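Local atomic coordinates of multiple PDZ domain protein (Mus musculus, PDB entry 4XH7), a protein that probably serves as a signalling scaffold, its PDZ4 domain having the fold that in this family binds the C-terminal tails of partner proteins. Residues A12-K17 with D102-C107; L46-G51 with E87-V92; D74-L77 with N83-G86; L77-I82 with V93-E98. All blocks are in the same frame, centred on the assembly; numbering follows the deposited sequence.

Interaction 1 of 4, residues A12-K17 with D102-C107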
loop_
_atom_site.group_PDB
_atom_site.type_symbol
_atom_site.label_atom_id
_atom_site.label_comp_id
_atom_site.label_asym_id
_atom_site.label_seq_id
_atom_site.Cartn_x
_atom_site.Cartn_y
_atom_site.Cartn_z
ATOM N N ALA A 12 13.427 2.249 -5.488
ATOM C CA ALA A 12 14.065 0.961 -5.709
ATOM C C ALA A 12 14.448 0.244 -4.428
ATOM O O ALA A 12 14.360 -0.971 -4.360
ATOM C CB ALA A 12 15.301 1.119 -6.570
ATOM N N ALA A 13 14.903 0.986 -3.424
ATOM C CA ALA A 13 15.280 0.393 -2.155
ATOM C C ALA A 13 14.050 -0.179 -1.447
ATOM O O ALA A 13 14.125 -1.261 -0.871
ATOM C CB ALA A 13 15.976 1.422 -1.287
ATOM N N LEU A 14 12.928 0.533 -1.520
ATOM C CA LEU A 14 11.662 0.050 -0.962
ATOM C C LEU A 14 11.223 -1.255 -1.617
ATOM O O LEU A 14 10.874 -2.219 -0.922
ATOM C CB LEU A 14 10.562 1.093 -1.122
ATOM C CG LEU A 14 10.128 1.887 0.085
ATOM C CD1 LEU A 14 8.830 2.572 -0.291
ATOM C CD2 LEU A 14 9.983 0.994 1.315
ATOM N N LEU A 15 11.207 -1.280 -2.952
ATOM C CA LEU A 15 10.946 -2.505 -3.691
ATOM C C LEU A 15 11.867 -3.634 -3.231
ATOM O O LEU A 15 11.443 -4.773 -2.999
ATOM C CB LEU A 15 11.149 -2.269 -5.187
ATOM C CG LEU A 15 10.115 -1.324 -5.751
ATOM C CD1 LEU A 15 10.528 -0.857 -7.151
ATOM C CD2 LEU A 15 8.757 -2.044 -5.780
ATOM N N THR A 16 13.153 -3.322 -3.132
ATOM C CA THR A 16 14.127 -4.331 -2.829
ATOM C C THR A 16 13.922 -4.891 -1.430
ATOM O O THR A 16 14.011 -6.094 -1.234
ATOM C CB THR A 16 15.560 -3.759 -2.981
ATOM O OG1 THR A 16 15.837 -3.579 -4.373
ATOM C CG2 THR A 16 16.558 -4.698 -2.437
ATOM N N LYS A 17 13.627 -4.009 -0.477
ATOM C CA LYS A 17 13.346 -4.410 0.890
ATOM C C LYS A 17 12.228 -5.437 0.947
ATOM O O LYS A 17 12.331 -6.474 1.609
ATOM C CB LYS A 17 12.964 -3.178 1.726
ATOM C CG LYS A 17 12.525 -3.503 3.169
ATOM C CD LYS A 17 11.958 -2.234 3.833
ATOM C CE LYS A 17 11.271 -2.543 5.151
ATOM N NZ LYS A 17 10.752 -1.292 5.763
ATOM N N ASP A 102 0.214 13.161 1.925
ATOM C CA ASP A 102 1.077 12.449 0.990
ATOM C C ASP A 102 1.454 11.089 1.548
ATOM O O ASP A 102 2.027 11.007 2.627
ATOM C CB ASP A 102 2.327 13.273 0.692
ATOM C CG ASP A 102 2.016 14.534 -0.111
ATOM O OD1 ASP A 102 1.152 14.476 -1.023
ATOM O OD2 ASP A 102 2.628 15.585 0.180
ATOM N N VAL A 103 1.169 10.033 0.788
ATOM C CA VAL A 103 1.346 8.677 1.290
ATOM C C VAL A 103 2.133 7.839 0.299
ATOM O O VAL A 103 1.836 7.842 -0.893
ATOM C CB VAL A 103 -0.013 7.990 1.536
ATOM C CG1 VAL A 103 0.204 6.580 2.093
ATOM C CG2 VAL A 103 -0.844 8.837 2.505
ATOM N N THR A 104 3.136 7.134 0.781
ATOM C CA THR A 104 3.808 6.146 -0.042
ATOM C C THR A 104 3.351 4.777 0.418
ATOM O O THR A 104 3.614 4.409 1.552
ATOM C CB THR A 104 5.337 6.266 0.100
ATOM O OG1 THR A 104 5.720 7.563 -0.393
ATOM C CG2 THR A 104 6.054 5.165 -0.724
ATOM N N MET A 105 2.678 4.033 -0.459
ATOM C CA MET A 105 2.082 2.754 -0.085
ATOM C C MET A 105 2.896 1.687 -0.720
ATOM O O MET A 105 3.209 1.798 -1.909
ATOM C CB MET A 105 0.636 2.653 -0.586
ATOM C CG MET A 105 -0.261 3.720 -0.013
ATOM S SD MET A 105 -1.979 3.479 -0.553
ATOM C CE MET A 105 -2.291 1.834 0.117
ATOM N N VAL A 106 3.223 0.627 0.022
ATOM C CA VAL A 106 3.827 -0.543 -0.591
ATOM C C VAL A 106 2.837 -1.676 -0.469
ATOM O O VAL A 106 2.355 -1.951 0.639
ATOM C CB VAL A 106 5.149 -0.978 0.101
ATOM C CG1 VAL A 106 5.780 -2.234 -0.615
ATOM C CG2 VAL A 106 6.135 0.200 0.190
ATOM N N CYS A 107 2.543 -2.326 -1.592
ATOM C CA CYS A 107 1.622 -3.478 -1.616
ATOM C C CYS A 107 2.215 -4.619 -2.391
ATOM O O CYS A 107 3.276 -4.478 -3.013
ATOM C CB CYS A 107 0.288 -3.120 -2.284
ATOM S SG CYS A 107 -0.636 -1.794 -1.438
#
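L14 reaches V106 and T104 by an unusual first torsion and a stretched second one. Its chi1 of -105° lies well away from a staggered position, while CD1 is anti to CA (chi2 -166°), so this methyl leads the side chain toward strand 102-110. On the strand, T104 has CG2 anti to its backbone N (chi1 -63° to OG1), which presents a methyl to L14 and keeps the hydroxyl beside its own backbone N. V106 offers the other half of the seat: CG2, the branch beside the backbone N, is the methyl that meets the leucine. L14 CD1 lies 3.6 Å from V106 CG2 and 3.8 Å from T104 CG2, entering between two side chains that alternate with M105 and so share one face of the strand. The second leucine methyl adds less, with CD2 4.1 Å from V106 CG2. The leucine crosses both strand side chains obliquely, and the contact is purely apolar, burying 123 Å² in all between the two segments. The helix supplies its own polar bonding close by: T16 OG1 donates to A12 O at 3.0 Å, and T16 N bonds the same oxygen. Around the patch, K17 forms a salt bridge with E78, and L14 also touches E78 on strand 75-79. L15 meanwhile packs on I28 and V30, and V106 on I28, so helix 5-22 lies against the sheet formed by strands 26-34, 102-110 and 75-79.

Interaction 2 of 4, residues L46-G51 with E87-V92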
loop_
_atom_site.group_PDB
_atom_site.type_symbol
_atom_site.label_atom_id
_atom_site.label_comp_id
_atom_site.label_asym_id
_atom_site.label_seq_id
_atom_site.Cartn_x
_atom_site.Cartn_y
_atom_site.Cartn_z
ATOM N N LEU A 46 -11.416 -2.285 2.431
ATOM C CA LEU A 46 -10.496 -3.345 2.815
ATOM C C LEU A 46 -11.216 -4.629 3.117
ATOM O O LEU A 46 -12.412 -4.632 3.476
ATOM C CB LEU A 46 -9.697 -2.949 4.064
ATOM C CG LEU A 46 -8.843 -1.699 4.099
ATOM C CD1 LEU A 46 -8.108 -1.711 5.437
ATOM C CD2 LEU A 46 -7.854 -1.733 2.983
ATOM N N GLU A 47 -10.472 -5.718 3.018
ATOM C CA GLU A 47 -10.909 -6.970 3.590
ATOM C C GLU A 47 -9.710 -7.630 4.190
ATOM O O GLU A 47 -8.581 -7.282 3.887
ATOM C CB GLU A 47 -11.562 -7.858 2.556
ATOM C CG GLU A 47 -10.683 -8.191 1.385
ATOM C CD GLU A 47 -11.480 -8.853 0.287
ATOM O OE1 GLU A 47 -10.878 -9.277 -0.718
ATOM O OE2 GLU A 47 -12.719 -8.936 0.435
ATOM N N ALA A 48 -9.944 -8.583 5.060
ATOM C CA ALA A 48 -8.786 -9.111 5.771
ATOM C C ALA A 48 -8.935 -10.564 6.118
ATOM O O ALA A 48 -10.037 -11.086 6.219
ATOM C CB ALA A 48 -8.550 -8.299 7.047
ATOM N N THR A 49 -7.799 -11.204 6.329
ATOM C CA THR A 49 -7.771 -12.488 7.015
ATOM C C THR A 49 -6.920 -12.240 8.260
ATOM O O THR A 49 -6.588 -11.100 8.563
ATOM C CB THR A 49 -7.181 -13.583 6.166
ATOM O OG1 THR A 49 -5.841 -13.232 5.794
ATOM C CG2 THR A 49 -8.002 -13.794 4.913
ATOM N N VAL A 50 -6.592 -13.283 8.996
ATOM C CA VAL A 50 -5.762 -13.106 10.189
ATOM C C VAL A 50 -4.332 -12.790 9.770
ATOM O O VAL A 50 -3.654 -13.621 9.177
ATOM C CB VAL A 50 -5.811 -14.367 11.054
ATOM C CG1 VAL A 50 -4.850 -14.276 12.244
ATOM C CG2 VAL A 50 -7.265 -14.588 11.532
ATOM N N GLY A 51 -3.899 -11.571 10.061
ATOM C CA GLY A 51 -2.551 -11.137 9.772
ATOM C C GLY A 51 -2.307 -10.670 8.346
ATOM O O GLY A 51 -1.150 -10.472 7.965
ATOM N N GLU A 87 0.082 -7.210 11.162
ATOM C CA GLU A 87 -0.478 -6.427 12.248
ATOM C C GLU A 87 -1.955 -6.767 12.464
ATOM O O GLU A 87 -2.601 -7.377 11.610
ATOM C CB GLU A 87 -0.310 -4.909 11.974
ATOM C CG GLU A 87 1.153 -4.423 11.689
ATOM C CD GLU A 87 2.124 -4.525 12.884
ATOM O OE1 GLU A 87 3.358 -4.383 12.675
ATOM O OE2 GLU A 87 1.670 -4.719 14.026
ATOM N N ASN A 88 -2.505 -6.405 13.621
ATOM C CA ASN A 88 -3.917 -6.700 13.845
ATOM C C ASN A 88 -4.827 -5.664 13.200
ATOM O O ASN A 88 -4.370 -4.615 12.731
ATOM C CB ASN A 88 -4.225 -6.866 15.356
ATOM C CG ASN A 88 -4.056 -5.579 16.173
ATOM O OD1 ASN A 88 -4.522 -4.510 15.794
ATOM N ND2 ASN A 88 -3.421 -5.706 17.332
ATOM N N HIS A 89 -6.112 -5.995 13.100
ATOM C CA HIS A 89 -7.046 -5.159 12.332
ATOM C C HIS A 89 -7.086 -3.736 12.867
ATOM O O HIS A 89 -7.088 -2.785 12.098
ATOM C CB HIS A 89 -8.496 -5.685 12.343
ATOM C CG HIS A 89 -8.652 -7.070 11.801
ATOM N ND1 HIS A 89 -7.900 -7.553 10.748
ATOM C CD2 HIS A 89 -9.473 -8.082 12.171
ATOM C CE1 HIS A 89 -8.224 -8.815 10.520
ATOM N NE2 HIS A 89 -9.195 -9.152 11.350
ATOM N N GLN A 90 -7.137 -3.599 14.196
ATOM C CA GLN A 90 -7.259 -2.268 14.753
ATOM C C GLN A 90 -6.023 -1.447 14.432
ATOM O O GLN A 90 -6.144 -0.282 14.059
ATOM C CB GLN A 90 -7.483 -2.318 16.256
ATOM C CG GLN A 90 -7.346 -0.953 16.878
ATOM C CD GLN A 90 -7.857 -0.983 18.276
ATOM O OE1 GLN A 90 -7.109 -1.272 19.229
ATOM N NE2 GLN A 90 -9.137 -0.749 18.422
ATOM N N ASP A 91 -4.841 -2.047 14.540
ATOM C CA ASP A 91 -3.636 -1.281 14.281
ATOM C C ASP A 91 -3.560 -0.851 12.810
ATOM O O ASP A 91 -3.203 0.292 12.513
ATOM C CB ASP A 91 -2.405 -2.068 14.685
ATOM C CG ASP A 91 -2.237 -2.143 16.209
ATOM O OD1 ASP A 91 -2.911 -1.371 16.944
ATOM O OD2 ASP A 91 -1.415 -2.970 16.665
ATOM N N VAL A 92 -3.902 -1.748 11.887
ATOM C CA VAL A 92 -3.932 -1.350 10.476
ATOM C C VAL A 92 -4.897 -0.201 10.223
ATOM O O VAL A 92 -4.519 0.771 9.581
ATOM C CB VAL A 92 -4.271 -2.555 9.587
ATOM C CG1 VAL A 92 -4.465 -2.136 8.133
ATOM C CG2 VAL A 92 -3.122 -3.586 9.682
#
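A48 and T49 meet H89 in a surface contact across the PDZ groove, at the N-terminal end of its helix; the groove is the cleft between strand 44-49 and helix 89-97 in which this family usually holds a peptide C terminus. H89 is the first residue of that helix, the place where class I PDZ domains characteristically have a histidine. Its CG is anti to the carbonyl carbon (chi1 -59°), and the ring extends across the cleft with CE1 foremost. T49 O lies at the ring edge, near its plane, 3.4 Å from H89 CE1. A48 approaches the same corner obliquely, its CB 3.5 Å from H89 CE1 and 3.8 Å from H89 ND1. No hydrogen bond joins the two segments; ND1 of the imidazole is hydrogen-bonded instead to H53 NE2, the rings almost perpendicular. Beyond the strand end, G51 CA comes within 4.2 Å of E87 O, backbone against backbone. The start of the helix is fixed by N88 at the N-cap, whose OD1 accepts from D91 N at 2.8 Å, with an N-H...O angle of 161°. E87 OE1 is bonded to N83 ND2, tying this entry to the preceding loop. G51, with positive phi, turns strand 44-49 into strand 52-58, whose H53 touches A48 and also V92 of helix 89-97, so the two-stranded sheet packs against the helix.

Interaction 3 of 4, residues D74-L77 with N83-G86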
loop_
_atom_site.group_PDB
_atom_site.type_symbol
_atom_site.label_atom_id
_atom_site.label_comp_id
_atom_site.label_asym_id
_atom_site.label_seq_id
_atom_site.Cartn_x
_atom_site.Cartn_y
_atom_site.Cartn_z
ATOM N N ASP A 74 -4.903 -6.497 -4.040
ATOM C CA ASP A 74 -3.518 -6.252 -3.576
ATOM C C ASP A 74 -3.431 -6.310 -2.050
ATOM O O ASP A 74 -4.336 -5.841 -1.347
ATOM C CB ASP A 74 -3.012 -4.893 -4.060
ATOM C CG ASP A 74 -2.707 -4.872 -5.554
ATOM O OD1 ASP A 74 -2.723 -5.942 -6.211
ATOM O OD2 ASP A 74 -2.452 -3.766 -6.083
ATOM N N GLU A 75 -2.320 -6.846 -1.545
ATOM C CA GLU A 75 -2.107 -6.930 -0.109
ATOM C C GLU A 75 -1.344 -5.715 0.379
ATOM O O GLU A 75 -0.327 -5.346 -0.195
ATOM C CB GLU A 75 -1.344 -8.205 0.246
ATOM C CG GLU A 75 -1.126 -8.285 1.759
ATOM C CD GLU A 75 -0.593 -9.614 2.254
ATOM O OE1 GLU A 75 -0.478 -9.738 3.503
ATOM O OE2 GLU A 75 -0.240 -10.524 1.443
ATOM N N LEU A 76 -1.791 -5.119 1.490
ATOM C CA LEU A 76 -1.108 -3.956 2.067
ATOM C C LEU A 76 0.126 -4.379 2.859
ATOM O O LEU A 76 0.016 -5.239 3.716
ATOM C CB LEU A 76 -2.041 -3.210 3.007
ATOM C CG LEU A 76 -3.300 -2.673 2.340
ATOM C CD1 LEU A 76 -4.117 -1.987 3.445
ATOM C CD2 LEU A 76 -2.973 -1.674 1.283
ATOM N N LEU A 77 1.280 -3.767 2.582
ATOM C CA LEU A 77 2.513 -4.112 3.313
ATOM C C LEU A 77 3.071 -3.017 4.228
ATOM O O LEU A 77 3.474 -3.305 5.359
ATOM C CB LEU A 77 3.625 -4.536 2.344
ATOM C CG LEU A 77 3.260 -5.738 1.474
ATOM C CD1 LEU A 77 4.378 -5.963 0.460
ATOM C CD2 LEU A 77 2.985 -6.990 2.321
ATOM N N ASN A 83 5.058 -0.451 9.132
ATOM C CA ASN A 83 4.689 -1.806 8.735
ATOM C C ASN A 83 3.211 -2.103 8.918
ATOM O O ASN A 83 2.628 -1.753 9.954
ATOM C CB ASN A 83 5.478 -2.828 9.562
ATOM C CG ASN A 83 5.097 -4.243 9.211
ATOM O OD1 ASN A 83 5.406 -4.691 8.121
ATOM N ND2 ASN A 83 4.370 -4.940 10.102
ATOM N N LEU A 84 2.612 -2.776 7.930
ATOM C CA LEU A 84 1.256 -3.254 8.078
ATOM C C LEU A 84 1.164 -4.776 8.051
ATOM O O LEU A 84 0.194 -5.347 8.561
ATOM C CB LEU A 84 0.359 -2.665 6.967
ATOM C CG LEU A 84 0.276 -1.144 6.901
ATOM C CD1 LEU A 84 -0.473 -0.732 5.613
ATOM C CD2 LEU A 84 -0.417 -0.616 8.127
ATOM N N LEU A 85 2.132 -5.456 7.421
ATOM C CA LEU A 85 2.058 -6.907 7.313
ATOM C C LEU A 85 2.062 -7.599 8.669
ATOM O O LEU A 85 2.927 -7.363 9.499
ATOM C CB LEU A 85 3.221 -7.431 6.457
ATOM C CG LEU A 85 3.265 -8.957 6.309
ATOM C CD1 LEU A 85 1.992 -9.458 5.595
ATOM C CD2 LEU A 85 4.495 -9.334 5.524
ATOM N N GLY A 86 1.053 -8.426 8.909
ATOM C CA GLY A 86 1.019 -9.214 10.128
ATOM C C GLY A 86 0.500 -8.466 11.344
ATOM O O GLY A 86 0.472 -9.047 12.439
#
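Hydrogen bonds from L84 and L85 converge on the carbonyl of L77. L84 N gives the shorter and straighter one, 2.8 Å to L77 O with an N-H...O angle of 162°; L85 N adds a longer one, 3.3 Å to L77 O at 142°. Both donors come from the same face of the carbonyl, L84 N from above its plane, so one carbonyl oxygen of a buried residue holds the start of the 83-86 loop by two bonds. That segment is also pinned internally by N83 ND2, which donates to L85 O at 2.9 Å, with L85 O close to the plane of the N83 side-chain amide, and further bonds E87 OE1. L77 sits at an irregular point of the PDZ sheet: on the side of strand 102-110, L77 and E78 both face V106, a classic beta bulge. Apolar contacts flank the bonds. L76 CB lies 3.9 Å from L84 CD1. L77 runs side by side with L85, L77 CD2 lying 4.2 Å from L85 CB, and W18 of helix 5-22 packs on both. The third kind is polar against apolar: E75, extended with CG anti to the backbone N (chi1 -180°), brings OE1 to 3.2 Å from L85 CD1, while H52 ND1 bonds that oxygen.

Interaction 4 of 4, residues L77-I82 with V93-E98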
loop_
_atom_site.group_PDB
_atom_site.type_symbol
_atom_site.label_atom_id
_atom_site.label_comp_id
_atom_site.label_asym_id
_atom_site.label_seq_id
_atom_site.Cartn_x
_atom_site.Cartn_y
_atom_site.Cartn_z
ATOM N N LEU A 77 1.280 -3.767 2.582
ATOM C CA LEU A 77 2.513 -4.112 3.313
ATOM C C LEU A 77 3.071 -3.017 4.228
ATOM O O LEU A 77 3.474 -3.305 5.359
ATOM C CB LEU A 77 3.625 -4.536 2.344
ATOM C CG LEU A 77 3.260 -5.738 1.474
ATOM C CD1 LEU A 77 4.378 -5.963 0.460
ATOM C CD2 LEU A 77 2.985 -6.990 2.321
ATOM N N GLU A 78 3.089 -1.777 3.751
ATOM C CA GLU A 78 3.761 -0.683 4.438
ATOM C C GLU A 78 3.151 0.646 3.979
ATOM O O GLU A 78 2.764 0.795 2.803
ATOM C CB GLU A 78 5.260 -0.712 4.136
ATOM C CG GLU A 78 6.051 0.370 4.839
ATOM C CD GLU A 78 7.518 0.390 4.400
ATOM O OE1 GLU A 78 7.942 1.423 3.838
ATOM O OE2 GLU A 78 8.230 -0.603 4.661
ATOM N N VAL A 79 3.029 1.620 4.885
ATOM C CA VAL A 79 2.592 2.963 4.415
ATOM C C VAL A 79 3.488 3.974 5.112
ATOM O O VAL A 79 3.630 3.897 6.340
ATOM C CB VAL A 79 1.108 3.301 4.738
ATOM C CG1 VAL A 79 0.159 2.579 3.796
ATOM C CG2 VAL A 79 0.740 2.971 6.185
ATOM N N ASN A 80 4.088 4.893 4.357
ATOM C CA ASN A 80 5.005 5.888 4.942
ATOM C C ASN A 80 5.990 5.295 5.967
ATOM O O ASN A 80 6.195 5.854 7.067
ATOM C CB ASN A 80 4.199 7.013 5.580
ATOM C CG ASN A 80 3.609 7.923 4.542
ATOM O OD1 ASN A 80 3.769 7.672 3.340
ATOM N ND2 ASN A 80 2.946 8.992 4.974
ATOM N N GLY A 81 6.570 4.159 5.603
ATOM C CA GLY A 81 7.566 3.501 6.432
ATOM C C GLY A 81 7.054 2.679 7.596
ATOM O O GLY A 81 7.846 2.023 8.274
ATOM N N ILE A 82 5.741 2.697 7.821
ATOM C CA ILE A 82 5.117 1.969 8.923
ATOM C C ILE A 82 4.627 0.591 8.452
ATOM O O ILE A 82 3.860 0.475 7.479
ATOM C CB ILE A 82 3.926 2.753 9.480
ATOM C CG1 ILE A 82 4.364 4.161 9.922
ATOM C CG2 ILE A 82 3.228 1.981 10.600
ATOM C CD1 ILE A 82 3.217 5.137 10.059
ATOM N N VAL A 93 -6.120 -0.304 10.728
ATOM C CA VAL A 93 -7.110 0.751 10.513
ATOM C C VAL A 93 -6.639 2.072 11.104
ATOM O O VAL A 93 -6.745 3.119 10.432
ATOM C CB VAL A 93 -8.460 0.350 11.114
ATOM C CG1 VAL A 93 -9.420 1.535 11.092
ATOM C CG2 VAL A 93 -9.020 -0.828 10.344
ATOM N N ASN A 94 -6.101 2.029 12.316
ATOM C CA ASN A 94 -5.641 3.251 12.960
ATOM C C ASN A 94 -4.453 3.867 12.239
ATOM O O ASN A 94 -4.400 5.080 12.061
ATOM C CB ASN A 94 -5.294 2.998 14.412
ATOM C CG ASN A 94 -6.515 2.963 15.297
ATOM O OD1 ASN A 94 -7.572 3.444 14.922
ATOM N ND2 ASN A 94 -6.376 2.388 16.473
ATOM N N ILE A 95 -3.523 3.035 11.782
ATOM C CA ILE A 95 -2.386 3.562 11.029
ATOM C C ILE A 95 -2.878 4.271 9.746
ATOM O O ILE A 95 -2.449 5.388 9.442
ATOM C CB ILE A 95 -1.375 2.446 10.677
ATOM C CG1 ILE A 95 -0.590 1.999 11.934
ATOM C CG2 ILE A 95 -0.382 2.962 9.614
ATOM C CD1 ILE A 95 0.081 0.602 11.848
ATOM N N LEU A 96 -3.780 3.650 8.981
ATOM C CA LEU A 96 -4.273 4.268 7.746
ATOM C C LEU A 96 -5.003 5.587 8.046
ATOM O O LEU A 96 -4.867 6.576 7.314
ATOM C CB LEU A 96 -5.204 3.314 6.983
ATOM C CG LEU A 96 -4.496 2.039 6.508
ATOM C CD1 LEU A 96 -5.511 1.061 5.951
ATOM C CD2 LEU A 96 -3.432 2.341 5.446
ATOM N N LYS A 97 -5.779 5.606 9.123
ATOM C CA LYS A 97 -6.554 6.824 9.445
ATOM C C LYS A 97 -5.668 8.014 9.768
ATOM O O LYS A 97 -6.047 9.163 9.528
ATOM C CB LYS A 97 -7.493 6.568 10.631
ATOM C CG LYS A 97 -8.735 5.789 10.251
ATOM N N GLU A 98 -4.506 7.754 10.335
ATOM C CA GLU A 98 -3.617 8.802 10.823
ATOM C C GLU A 98 -2.636 9.306 9.779
ATOM O O GLU A 98 -1.755 10.112 10.087
ATOM C CB GLU A 98 -2.824 8.295 12.028
ATOM C CG GLU A 98 -3.675 8.055 13.275
#
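The beta hairpin of strands 75-79 and 82-83 packs here, through V79 and I82, against I95 and L96 of helix 89-97, the helix that forms one wall of the PDZ peptide groove. A type I' turn closes the hairpin, with N80 and G81 at its corners, both at positive phi; V79 and I82 pair by backbone bonds in both directions, V79 N to I82 O at 3.0 Å and I82 N to V79 O at 2.8 Å. This pairing sets the two side chains next to each other, facing the helix. V79 has CG2 in the crowded position between the backbone N and the carbonyl carbon (chi1 -76° to CG1), and that methyl makes the closest approach, 3.6 Å from I95 CG2. Its other methyl goes to the next helix residue: V79 CG1 is 4.0 Å from L96 CD2, the two side chains crossing at about a right angle. I82 and I95 slide past each other in opposite directions, with I82 CG2 3.7 Å from I95 CD1 and 3.9 Å from I95 CG2. I95 is thus gripped through both of its branches, and L84 packs against it and V79. The segments share no hydrogen bond, so between them the fit is one of methyl against methyl, and their burial, rather than any directional bond, probably supplies the attraction.

How the interactions relate
From the N terminus, interaction 1 closes the longest loop, bringing helix 5-22 onto strand 102-110; the other three contacts lie nested within it. Interaction 2 next joins strand 44-49 to the start of helix 89-97, and interaction 3, a short closure of 74-77 onto 83-86, is nested inside that loop. Interaction 4 crosses interaction 2 along the chain, since 77-82 lies inside the loop and 93-98 beyond it. Interactions 3 and 4 both start on strand 75-79 and share L77, while 2 and 4 use successive parts of helix 89-97. Together they tie helix 5-22, the main sheet and both walls of the groove into one domain.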